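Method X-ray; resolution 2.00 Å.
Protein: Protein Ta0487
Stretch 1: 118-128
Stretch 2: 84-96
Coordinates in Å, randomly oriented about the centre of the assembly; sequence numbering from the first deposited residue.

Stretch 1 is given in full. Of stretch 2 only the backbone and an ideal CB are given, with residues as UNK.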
# COMPACT_ATOMS: atom_id res chain seq x y z
N MET B 118 2.81 -20.77 14.99
CA MET B 118 2.42 -19.44 15.51
C MET B 118 3.18 -19.03 16.77
O MET B 118 3.17 -17.84 17.12
CB MET B 118 0.89 -19.29 15.77
CG MET B 118 -0.01 -19.26 14.53
SD MET B 118 -1.79 -19.18 14.93
CE MET B 118 -1.99 -20.39 16.25
N ALA B 119 3.82 -19.98 17.46
CA ALA B 119 4.68 -19.64 18.61
C ALA B 119 6.13 -19.34 18.26
O ALA B 119 6.92 -19.05 19.15
CB ALA B 119 4.60 -20.73 19.71
N LYS B 120 6.50 -19.46 16.98
CA LYS B 120 7.89 -19.27 16.52
C LYS B 120 8.10 -17.76 16.30
O LYS B 120 7.34 -17.11 15.57
CB LYS B 120 8.16 -20.11 15.25
CG LYS B 120 8.45 -21.61 15.43
CD LYS B 120 9.99 -21.86 15.69
CE LYS B 120 10.57 -23.19 15.06
NZ LYS B 120 11.00 -24.35 16.00
N ILE B 121 9.09 -17.18 16.97
CA ILE B 121 9.22 -15.72 17.07
C ILE B 121 10.72 -15.42 16.99
O ILE B 121 11.50 -16.25 17.45
CB ILE B 121 8.64 -15.29 18.44
CG1 ILE B 121 7.18 -14.87 18.32
CG2 ILE B 121 9.38 -14.17 19.09
CD1 ILE B 121 6.48 -14.97 19.71
N PRO B 122 11.14 -14.28 16.38
CA PRO B 122 12.56 -13.93 16.53
C PRO B 122 12.83 -13.25 17.91
O PRO B 122 11.92 -12.72 18.53
CB PRO B 122 12.79 -12.95 15.37
CG PRO B 122 11.52 -12.24 15.23
CD PRO B 122 10.40 -13.24 15.63
N PRO B 123 14.09 -13.27 18.39
CA PRO B 123 14.36 -12.69 19.72
C PRO B 123 14.10 -11.19 19.85
O PRO B 123 13.90 -10.71 20.96
CB PRO B 123 15.86 -12.98 19.94
CG PRO B 123 16.40 -13.21 18.62
CD PRO B 123 15.30 -13.89 17.82
N SER B 124 14.09 -10.45 18.74
CA SER B 124 13.77 -9.02 18.79
C SER B 124 12.30 -8.70 19.11
O SER B 124 11.96 -7.51 19.25
CB SER B 124 14.11 -8.38 17.45
OG SER B 124 15.45 -7.89 17.46
N CYS B 125 11.45 -9.72 19.17
CA CYS B 125 10.02 -9.52 19.38
C CYS B 125 9.54 -10.11 20.69
O CYS B 125 10.13 -11.07 21.16
CB CYS B 125 9.23 -10.15 18.24
SG CYS B 125 9.63 -9.41 16.63
N ARG B 126 8.48 -9.53 21.25
CA ARG B 126 7.70 -10.11 22.33
C ARG B 126 6.28 -10.39 21.83
O ARG B 126 5.71 -9.56 21.11
CB ARG B 126 7.58 -9.11 23.47
CG ARG B 126 8.78 -8.99 24.36
CD ARG B 126 8.43 -8.14 25.58
NE ARG B 126 8.30 -6.72 25.27
CZ ARG B 126 7.17 -6.01 25.35
NH1 ARG B 126 6.04 -6.59 25.74
NH2 ARG B 126 7.18 -4.72 25.03
N PRO B 127 5.66 -11.52 22.27
CA PRO B 127 4.29 -11.73 21.83
C PRO B 127 3.32 -10.84 22.59
O PRO B 127 3.60 -10.50 23.73
CB PRO B 127 4.03 -13.21 22.14
CG PRO B 127 5.05 -13.61 23.25
CD PRO B 127 6.10 -12.50 23.29
N ILE B 128 2.21 -10.45 21.96
CA ILE B 128 1.10 -9.78 22.62
C ILE B 128 -0.13 -10.69 22.58
O ILE B 128 -0.51 -11.19 21.51
CB ILE B 128 0.61 -8.48 21.90
CG1 ILE B 128 1.77 -7.68 21.28
CG2 ILE B 128 -0.24 -7.69 22.89
CD1 ILE B 128 1.37 -6.79 20.04
N UNK B 84 9.38 -11.13 8.40
CA UNK B 84 9.97 -10.13 9.28
C UNK B 84 11.31 -10.59 9.88
O UNK B 84 12.27 -9.85 9.82
CB UNK B 84 8.99 -9.79 10.40
N UNK B 85 11.35 -11.80 10.44
CA UNK B 85 12.62 -12.39 10.96
C UNK B 85 13.75 -12.39 9.94
O UNK B 85 14.90 -12.02 10.25
CB UNK B 85 12.38 -13.83 11.42
N UNK B 86 13.42 -12.83 8.73
CA UNK B 86 14.40 -12.97 7.66
C UNK B 86 14.93 -11.60 7.34
O UNK B 86 16.12 -11.39 7.17
CB UNK B 86 13.80 -13.63 6.42
N UNK B 87 14.04 -10.63 7.29
CA UNK B 87 14.50 -9.35 6.84
C UNK B 87 15.35 -8.61 7.90
O UNK B 87 16.13 -7.75 7.53
CB UNK B 87 13.29 -8.50 6.44
N UNK B 88 15.24 -8.96 9.18
CA UNK B 88 16.16 -8.38 10.18
C UNK B 88 17.34 -9.31 10.48
O UNK B 88 18.18 -9.01 11.35
CB UNK B 88 15.41 -8.08 11.48
N UNK B 89 17.40 -10.44 9.79
CA UNK B 89 18.54 -11.33 9.96
C UNK B 89 18.49 -12.22 11.19
O UNK B 89 19.53 -12.70 11.66
CB UNK B 89 19.82 -10.50 10.01
N UNK B 90 17.29 -12.50 11.69
CA UNK B 90 17.20 -13.40 12.85
C UNK B 90 16.53 -14.73 12.54
O UNK B 90 15.80 -14.87 11.56
CB UNK B 90 16.43 -12.71 13.98
N UNK B 91 16.81 -15.71 13.39
CA UNK B 91 16.15 -16.99 13.30
C UNK B 91 14.89 -17.00 14.19
O UNK B 91 14.84 -16.36 15.25
CB UNK B 91 17.11 -18.11 13.70
N UNK B 92 13.89 -17.74 13.76
CA UNK B 92 12.75 -18.04 14.62
C UNK B 92 13.10 -19.13 15.66
O UNK B 92 13.74 -20.12 15.32
CB UNK B 92 11.56 -18.48 13.77
N UNK B 93 12.64 -18.93 16.89
CA UNK B 93 12.66 -19.95 17.91
C UNK B 93 11.30 -19.94 18.60
O UNK B 93 10.66 -18.89 18.72
CB UNK B 93 13.80 -19.72 18.90
N UNK B 94 10.89 -21.12 19.05
CA UNK B 94 9.70 -21.28 19.88
C UNK B 94 9.83 -20.37 21.10
O UNK B 94 10.86 -20.38 21.77
CB UNK B 94 9.51 -22.74 20.30
N UNK B 95 8.82 -19.53 21.31
CA UNK B 95 8.60 -18.82 22.55
C UNK B 95 7.65 -19.66 23.40
O UNK B 95 6.49 -19.90 23.02
CB UNK B 95 8.04 -17.42 22.30
N UNK B 96 8.14 -20.11 24.55
CA UNK B 96 7.39 -21.03 25.42
C UNK B 96 6.08 -20.43 26.01
O UNK B 96 5.05 -21.14 26.11
CB UNK B 96 8.30 -21.47 26.57

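Position 84 lies in the last turn of a helix, its CA-to-CB bond directed toward stretch 1 but with nothing of that stretch within 5.5 Å of the ideal CB. A gap of this size, bordered by Pro 122 and Cys 125, calls for a long apolar side chain, aromatic or aliphatic. With chi1 at t, the ring of Phe 84 reaches across: CE2 lies 3.5 Å from Cys 125 SG, an oblique sulfur-aromatic contact, and Pro 122 CG approaches the ring edge, 4.3 Å from CD2.

At position 85 the ideal CB is already 4.1 Å from Pro 122 CB, so alanine or serine would fit; Ala 85 makes the apolar contact with its methyl alone.

Positions 86 and 87 are out of reach of stretch 1, which places no demand on them; they are Lys 86 and Cys 87. Position 88 points toward stretch 1 across a gap, which a branched or long apolar chain could bridge. Ile 88 does so, bringing CD1 to 3.9 Å from Ser 124 CB.

Position 89 is decided by its backbone. Phi is 80°, psi 25°, and a CB would be jammed against the carbonyl O of the preceding residue. Gly 89 is the first residue to leave helical phi/psi, and its positive phi belongs to a Schellman motif, with Gly 89 N bonded to Lys 86 O (3.1 Å) and the N of position 90 to Ala 85 O (2.8 Å).

The ideal CB at 90 faces Pro 122 and Pro 123, 3.9 Å from Pro 122 CB. Beyond lie the backbone N of Ser 124 and its hydroxyl, so a polar chain with both a donor and an acceptor is attractive; a shorter amide might not reach. Gln 90 uses both ends of its amide: OE1 accepts from Ser 124 N (3.1 Å), while NE2 donates to Ser 124 OG (2.9 Å).

Position 91 points away, so many residues would serve, polar ones readily. Asp 91 contributes through its backbone, its O lying 3.6 Å from Pro 122 CA in a CA-H...O contact.

At 92 the CB points sideways, 4.0 Å from Lys 120 CB, and an aliphatic chain could cover the neighbouring backbone and proline. Leu 92 places CD2 3.8 Å from Pro 122 CD.

Position 93 forms an antiparallel hydrogen-bonded pair with Ile 121: its N donates to Ile 121 O (3.0 Å) and its O accepts from Ile 121 N (2.9 Å). Backbone atoms do the pairing, so many side chains would do, a long polar one among them. Arg 93 shares a sheet face with Ile 121 and makes no side-chain hydrogen bond to stretch 1. Position 94, in a non-hydrogen-bonded pair with Lys 120, shares the other face with it, and the lysine methylenes suit an aliphatic partner: Ile 94 CG1 lies 4.0 Å from Lys 120 CD.

At 95, N donates to Ala 119 O (2.9 Å), and the CB faces Ile 121 CD1. A compact capping residue, Asp, Asn, Ser or Thr, suits the start of a helix. Asp 95, at the N-cap position, caps a backbone N just past the stretch; its CB packs 3.8 Å from Ile 121 CD1, and its OD1 lies 3.7 Å from Pro 127 CG. Position 96 points away into space stretch 1 does not fill, so many residues would do, polar ones readily; it is Glu 96.

Stretch 2 84-96: FAKCIGQDLRIDE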
# COMPACT_ATOMS: atom_id res chain seq x y z
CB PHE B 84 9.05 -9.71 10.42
CG PHE B 84 9.70 -8.74 11.36
CD1 PHE B 84 9.90 -7.42 10.97
CD2 PHE B 84 10.13 -9.15 12.62
CE1 PHE B 84 10.53 -6.48 11.84
CE2 PHE B 84 10.77 -8.22 13.51
CZ PHE B 84 10.95 -6.89 13.10
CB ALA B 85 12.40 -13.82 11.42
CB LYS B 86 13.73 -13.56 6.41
CG LYS B 86 14.67 -13.81 5.27
CD LYS B 86 13.87 -14.11 3.97
CE LYS B 86 14.80 -14.68 2.93
NZ LYS B 86 14.13 -15.82 2.30
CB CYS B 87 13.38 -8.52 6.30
SG CYS B 87 12.55 -7.54 7.57
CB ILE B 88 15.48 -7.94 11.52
CG1 ILE B 88 14.73 -9.12 12.17
CG2 ILE B 88 14.53 -6.78 11.30
CD1 ILE B 88 14.36 -8.86 13.63
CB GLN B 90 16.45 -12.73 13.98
CG GLN B 90 17.01 -11.39 14.33
CD GLN B 90 16.46 -10.88 15.62
OE1 GLN B 90 15.44 -11.36 16.14
NE2 GLN B 90 17.13 -9.89 16.17
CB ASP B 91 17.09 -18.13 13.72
CG ASP B 91 18.36 -18.18 12.88
OD1 ASP B 91 18.29 -17.84 11.67
OD2 ASP B 91 19.42 -18.55 13.42
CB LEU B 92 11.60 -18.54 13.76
CG LEU B 92 11.07 -17.55 12.72
CD1 LEU B 92 10.02 -18.24 11.82
CD2 LEU B 92 10.51 -16.30 13.39
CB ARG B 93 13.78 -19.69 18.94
CG ARG B 93 13.42 -18.65 19.99
CD ARG B 93 14.60 -18.28 20.89
NE ARG B 93 15.25 -19.46 21.49
CZ ARG B 93 14.98 -19.96 22.70
NH1 ARG B 93 14.06 -19.40 23.48
NH2 ARG B 93 15.63 -21.04 23.12
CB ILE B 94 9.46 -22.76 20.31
CG1 ILE B 94 9.10 -23.64 19.11
CG2 ILE B 94 8.36 -22.86 21.39
CD1 ILE B 94 9.16 -25.19 19.41
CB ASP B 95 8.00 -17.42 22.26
CG ASP B 95 7.58 -16.67 23.53
OD1 ASP B 95 8.16 -15.61 23.77
OD2 ASP B 95 6.67 -17.10 24.27
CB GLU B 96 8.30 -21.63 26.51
CG GLU B 96 9.52 -22.45 26.00
CD GLU B 96 9.17 -23.73 25.20
OE1 GLU B 96 8.01 -24.22 25.23
OE2 GLU B 96 10.08 -24.27 24.53
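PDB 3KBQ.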